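Local coordinates for protein pyocyanin demethylase (Mycobacterium fortuitum subsp. fortuitum DSM 46621 = ATCC 6841, PDB 5K21) that demethylates the phenazine pyocyanin to phenazin-1-ol by a tautomerizing mechanism, and so inhibits Pseudomonas aeruginosa biofilms, at residues B[33-45]-B[56-70]. Residues are numbered along the deposited sequence; the frame is centred on the assembly and turned at random.
With CA (calcium ion), chain G; 6QF (phenazin-1-ol), chain F.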
loop_
_atom_site.group_PDB
_atom_site.type_symbol
_atom_site.label_atom_id
_atom_site.label_comp_id
_atom_site.label_asym_id
_atom_site.label_seq_id
_atom_site.Cartn_x
_atom_site.Cartn_y
_atom_site.Cartn_z
ATOM N N GLY B 33 -8.564 9.272 20.410
ATOM C CA GLY B 33 -8.967 10.375 19.572
ATOM C C GLY B 33 -8.172 10.424 18.276
ATOM O O GLY B 33 -7.146 9.757 18.093
ATOM N N MET B 34 -8.665 11.234 17.354
ATOM C CA MET B 34 -8.088 11.251 16.018
ATOM C C MET B 34 -6.692 11.866 16.087
ATOM O O MET B 34 -6.532 13.011 16.529
ATOM C CB MET B 34 -8.983 12.048 15.074
ATOM C CG MET B 34 -8.849 11.641 13.620
ATOM S SD MET B 34 -9.937 12.594 12.537
ATOM C CE MET B 34 -11.552 12.264 13.241
ATOM N N ASP B 35 -5.683 11.115 15.655
ATOM C CA ASP B 35 -4.323 11.645 15.615
ATOM C C ASP B 35 -3.540 10.847 14.583
ATOM O O ASP B 35 -4.015 9.829 14.064
ATOM C CB ASP B 35 -3.641 11.620 17.003
ATOM C CG ASP B 35 -3.312 10.206 17.510
ATOM O OD1 ASP B 35 -4.045 9.267 17.181
ATOM O OD2 ASP B 35 -2.307 10.042 18.264
ATOM N N VAL B 36 -2.339 11.338 14.276
ATOM C CA VAL B 36 -1.462 10.637 13.352
ATOM C C VAL B 36 -1.363 9.186 13.777
ATOM O O VAL B 36 -1.241 8.877 14.971
ATOM C CB VAL B 36 -0.076 11.311 13.298
ATOM C CG1 VAL B 36 0.569 11.358 14.665
ATOM C CG2 VAL B 36 0.822 10.589 12.316
ATOM N N GLY B 37 -1.491 8.283 12.795
ATOM C CA GLY B 37 -1.344 6.862 13.028
ATOM C C GLY B 37 -2.640 6.109 13.154
ATOM O O GLY B 37 -2.619 4.874 13.206
ATOM N N ASP B 38 -3.766 6.798 13.227
ATOM C CA ASP B 38 -5.007 6.070 13.215
ATOM C C ASP B 38 -5.211 5.491 11.826
ATOM O O ASP B 38 -4.549 5.882 10.854
ATOM C CB ASP B 38 -6.160 6.974 13.650
ATOM C CG ASP B 38 -6.064 7.359 15.119
ATOM O OD1 ASP B 38 -5.337 6.673 15.862
ATOM O OD2 ASP B 38 -6.724 8.309 15.556
ATOM N N MET B 39 -6.131 4.542 11.731
ATOM C CA MET B 39 -6.277 3.813 10.482
ATOM C C MET B 39 -7.682 3.275 10.337
ATOM O O MET B 39 -8.289 2.824 11.314
ATOM C CB MET B 39 -5.249 2.682 10.480
ATOM C CG MET B 39 -5.236 1.760 9.322
ATOM S SD MET B 39 -4.138 0.397 9.759
ATOM C CE MET B 39 -2.761 1.212 10.507
ATOM N N ASP B 40 -8.191 3.322 9.113
ATOM C CA ASP B 40 -9.463 2.710 8.768
ATOM C C ASP B 40 -9.211 1.602 7.771
ATOM O O ASP B 40 -8.471 1.791 6.802
ATOM C CB ASP B 40 -10.426 3.712 8.150
ATOM C CG ASP B 40 -10.843 4.795 9.102
ATOM O OD1 ASP B 40 -10.559 4.705 10.322
ATOM O OD2 ASP B 40 -11.459 5.761 8.607
ATOM N N ILE B 41 -9.854 0.459 7.994
ATOM C CA ILE B 41 -9.818 -0.662 7.065
ATOM C C ILE B 41 -11.267 -0.978 6.714
ATOM O O ILE B 41 -12.131 -0.977 7.595
ATOM C CB ILE B 41 -9.083 -1.876 7.673
ATOM C CG1 ILE B 41 -7.606 -1.500 7.915
ATOM C CG2 ILE B 41 -9.167 -3.083 6.751
ATOM C CD1 ILE B 41 -6.810 -2.471 8.753
ATOM N N PHE B 42 -11.559 -1.153 5.427
ATOM C CA PHE B 42 -12.965 -1.192 5.036
ATOM C C PHE B 42 -13.184 -2.022 3.778
ATOM O O PHE B 42 -12.262 -2.295 3.007
ATOM C CB PHE B 42 -13.495 0.217 4.788
ATOM C CG PHE B 42 -12.700 0.970 3.753
ATOM C CD1 PHE B 42 -11.539 1.636 4.102
ATOM C CD2 PHE B 42 -13.083 0.953 2.427
ATOM C CE1 PHE B 42 -10.785 2.307 3.138
ATOM C CE2 PHE B 42 -12.346 1.603 1.478
ATOM C CZ PHE B 42 -11.188 2.282 1.834
ATOM N N SER B 43 -14.450 -2.389 3.574
ATOM C CA SER B 43 -14.918 -3.047 2.369
ATOM C C SER B 43 -16.258 -2.434 2.012
ATOM O O SER B 43 -16.977 -1.935 2.886
ATOM C CB SER B 43 -15.064 -4.573 2.545
ATOM O OG SER B 43 -15.867 -4.904 3.673
ATOM N N ASP B 44 -16.587 -2.483 0.725
ATOM C CA ASP B 44 -17.818 -1.910 0.205
ATOM C C ASP B 44 -18.439 -2.866 -0.801
ATOM O O ASP B 44 -17.758 -3.698 -1.404
ATOM C CB ASP B 44 -17.582 -0.565 -0.484
ATOM C CG ASP B 44 -16.879 0.441 0.415
ATOM O OD1 ASP B 44 -17.571 1.103 1.211
ATOM O OD2 ASP B 44 -15.638 0.544 0.342
ATOM N N ILE B 45 -19.751 -2.725 -0.969
ATOM C CA ILE B 45 -20.508 -3.362 -2.044
ATOM C C ILE B 45 -20.723 -2.327 -3.140
ATOM O O ILE B 45 -21.152 -1.201 -2.865
ATOM C CB ILE B 45 -21.858 -3.895 -1.533
ATOM C CG1 ILE B 45 -21.665 -4.980 -0.474
ATOM C CG2 ILE B 45 -22.708 -4.414 -2.685
ATOM C CD1 ILE B 45 -21.093 -6.254 -1.023
ATOM N N ASP B 56 -15.190 -3.877 -2.966
ATOM C CA ASP B 56 -13.861 -3.319 -2.842
ATOM C C ASP B 56 -13.357 -3.537 -1.424
ATOM O O ASP B 56 -14.074 -4.028 -0.536
ATOM C CB ASP B 56 -13.807 -1.829 -3.261
ATOM C CG ASP B 56 -14.536 -0.888 -2.299
ATOM O OD1 ASP B 56 -14.571 -1.147 -1.067
ATOM O OD2 ASP B 56 -15.078 0.130 -2.793
ATOM N N GLY B 57 -12.078 -3.249 -1.281
ATOM C CA GLY B 57 -11.402 -3.322 -0.003
ATOM C C GLY B 57 -10.277 -2.319 0.006
ATOM O O GLY B 57 -9.652 -2.062 -1.024
ATOM N N GLY B 58 -10.026 -1.737 1.174
ATOM C CA GLY B 58 -9.025 -0.698 1.234
ATOM C C GLY B 58 -8.628 -0.375 2.654
ATOM O O GLY B 58 -9.194 -0.895 3.626
ATOM N N ALA B 59 -7.650 0.524 2.742
ATOM C CA ALA B 59 -7.099 0.958 4.013
ATOM C C ALA B 59 -6.714 2.420 3.888
ATOM O O ALA B 59 -6.208 2.846 2.844
ATOM C CB ALA B 59 -5.885 0.099 4.397
ATOM N N CYS B 60 -7.006 3.184 4.938
ATOM C CA CYS B 60 -6.617 4.584 5.041
ATOM C C CYS B 60 -5.782 4.763 6.295
ATOM O O CYS B 60 -6.118 4.219 7.349
ATOM C CB CYS B 60 -7.834 5.504 5.099
ATOM S SG CYS B 60 -8.752 5.592 3.532
ATOM N N PHE B 61 -4.683 5.497 6.152
ATOM C CA PHE B 61 -3.764 5.811 7.242
ATOM C C PHE B 61 -3.766 7.315 7.457
ATOM O O PHE B 61 -3.527 8.070 6.510
ATOM C CB PHE B 61 -2.351 5.339 6.904
ATOM C CG PHE B 61 -2.285 3.920 6.428
ATOM C CD1 PHE B 61 -2.448 3.609 5.089
ATOM C CD2 PHE B 61 -2.075 2.897 7.322
ATOM C CE1 PHE B 61 -2.415 2.272 4.656
ATOM C CE2 PHE B 61 -2.034 1.572 6.906
ATOM C CZ PHE B 61 -2.191 1.262 5.566
ATOM N N PHE B 62 -4.024 7.745 8.693
ATOM C CA PHE B 62 -4.024 9.163 9.041
ATOM C C PHE B 62 -2.572 9.617 9.206
ATOM O O PHE B 62 -1.911 9.311 10.200
ATOM C CB PHE B 62 -4.871 9.378 10.294
ATOM C CG PHE B 62 -6.346 9.191 10.055
ATOM C CD1 PHE B 62 -6.892 7.917 9.949
ATOM C CD2 PHE B 62 -7.189 10.286 9.929
ATOM C CE1 PHE B 62 -8.241 7.728 9.713
ATOM C CE2 PHE B 62 -8.554 10.106 9.699
ATOM C CZ PHE B 62 -9.078 8.815 9.590
ATOM N N THR B 63 -2.069 10.356 8.227
ATOM C CA THR B 63 -0.678 10.781 8.226
ATOM C C THR B 63 -0.483 12.106 8.933
ATOM O O THR B 63 0.620 12.399 9.389
ATOM C CB THR B 63 -0.177 10.893 6.777
ATOM O OG1 THR B 63 -1.037 11.775 6.051
ATOM C CG2 THR B 63 -0.191 9.536 6.108
ATOM N N ASN B 64 -1.529 12.909 9.042
ATOM C CA ASN B 64 -1.411 14.223 9.650
ATOM C C ASN B 64 -2.805 14.631 10.094
ATOM O O ASN B 64 -3.751 14.565 9.303
ATOM C CB ASN B 64 -0.823 15.243 8.672
ATOM C CG ASN B 64 -0.402 16.517 9.365
ATOM O OD1 ASN B 64 -1.225 17.364 9.669
ATOM N ND2 ASN B 64 0.875 16.619 9.690
ATOM N N VAL B 65 -2.939 14.989 11.363
ATOM C CA VAL B 65 -4.220 15.395 11.919
ATOM C C VAL B 65 -4.025 16.732 12.615
ATOM O O VAL B 65 -3.229 16.843 13.552
ATOM C CB VAL B 65 -4.794 14.355 12.899
ATOM C CG1 VAL B 65 -6.130 14.851 13.476
ATOM C CG2 VAL B 65 -4.996 13.003 12.204
ATOM N N THR B 66 -4.718 17.743 12.132
ATOM C CA THR B 66 -4.913 18.993 12.846
ATOM C C THR B 66 -6.409 19.240 12.898
ATOM O O THR B 66 -7.171 18.608 12.160
ATOM C CB THR B 66 -4.189 20.151 12.150
ATOM O OG1 THR B 66 -4.732 20.336 10.840
ATOM C CG2 THR B 66 -2.712 19.846 12.032
ATOM N N PRO B 67 -6.870 20.138 13.768
ATOM C CA PRO B 67 -8.318 20.386 13.824
ATOM C C PRO B 67 -8.870 20.848 12.491
ATOM O O PRO B 67 -10.054 20.620 12.215
ATOM C CB PRO B 67 -8.464 21.467 14.904
ATOM C CG PRO B 67 -7.184 21.481 15.655
ATOM C CD PRO B 67 -6.120 20.920 14.764
ATOM N N ASP B 68 -8.038 21.463 11.643
ATOM C CA ASP B 68 -8.514 21.965 10.361
ATOM C C ASP B 68 -8.537 20.888 9.278
ATOM O O ASP B 68 -9.414 20.913 8.405
ATOM C CB ASP B 68 -7.637 23.132 9.908
ATOM N N ASN B 69 -7.608 19.928 9.312
ATOM C CA ASN B 69 -7.486 19.004 8.192
ATOM C C ASN B 69 -6.871 17.676 8.621
ATOM O O ASN B 69 -5.664 17.609 8.895
ATOM C CB ASN B 69 -6.641 19.629 7.080
ATOM N N PRO B 70 -7.646 16.596 8.656
ATOM C CA PRO B 70 -7.041 15.270 8.814
ATOM C C PRO B 70 -6.691 14.664 7.464
ATOM O O PRO B 70 -7.584 14.381 6.662
ATOM C CB PRO B 70 -8.134 14.473 9.531
ATOM C CG PRO B 70 -9.411 15.082 9.051
ATOM C CD PRO B 70 -9.117 16.523 8.663
HETATM CA CA CA G . -5.785 7.920 17.912
HETATM C C4 6QF F . -13.022 5.058 4.040
HETATM C C5 6QF F . -13.015 5.082 5.518
HETATM C C6 6QF F . -13.977 4.476 6.268
HETATM C C10 6QF F . -13.236 4.875 1.303
HETATM C C13 6QF F . -12.318 5.420 -0.908
HETATM C C15 6QF F . -11.178 6.198 1.037
HETATM C C1 6QF F . -15.045 3.771 5.622
HETATM C C2 6QF F . -15.098 3.715 4.281
HETATM C C3 6QF F . -14.108 4.340 3.408
HETATM N N7 6QF F . -14.190 4.271 2.061
HETATM N N8 6QF F . -12.070 5.671 3.285
HETATM C C9 6QF F . -12.154 5.586 1.921
HETATM C C11 6QF F . -13.252 4.835 -0.151
HETATM C C14 6QF F . -11.244 6.126 -0.295
HETATM O O19 6QF F . -12.000 5.752 6.098
#
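Asp38 is gripped from several sides: its backbone O accepts Phe62 N across the contact at 2.9 Å, while its carboxylate OD2 both binds calcium and receives Asp35 N from above the carboxylate plane. The residue lies just before the antiparallel hairpin of strands 39-48 and 51-65 in an allene oxide cyclase-like beta barrel. Asp38 chelates the ion with both carboxylate oxygens, joined by Asp35 OD1 and Gly33 O, and Asp28, Phe29 and Lys31 complete the site. The type II turn from Asp35 to Asp38 docks through Gly37 N to Phe62 O, a nearly straight bond (174°). Along the strands, Cys60 N gives its hydrogen to Asp40 O over 2.7 Å and Asp40 N answers to Cys60 O; the same exchange recurs at Phe42-Gly58 and Asp44-Asp56. Asp40, Phe42 and Cys60 turn inward to the phenazin-1-ol pocket. Asp40 OD2 accepts the ligand hydroxyl O19 at 2.6 Å, while His93 holds the ligand by a further hydrogen bond. The Phe42 ring is sandwiched: the phenazine lies on one face, with its C3 3.5 Å above the ring plane, and backbone Gly58 lies under the other in a CH-pi contact, its CA 4.0 Å from the ring centroid. A chi1 of 56°, which sets CG between the backbone N and the carbonyl carbon, tips this ring across Gly58. Farther along the hairpin, the carboxylates of Asp44 and Asp56 meet with their planes nearly perpendicular; Asn21 hydrogen-bonds Asp44 OD1, and Tyr128 is the partner of Asp56. On the outward face Met39 and Phe61 run side by side, the methionine CE at the ring edge, and Met39 also packs on its counterparts in both other subunits of the trimer. Cys60 SG, disulfide-bonded to Cys74, approaches ligand N8 to 3.3 Å.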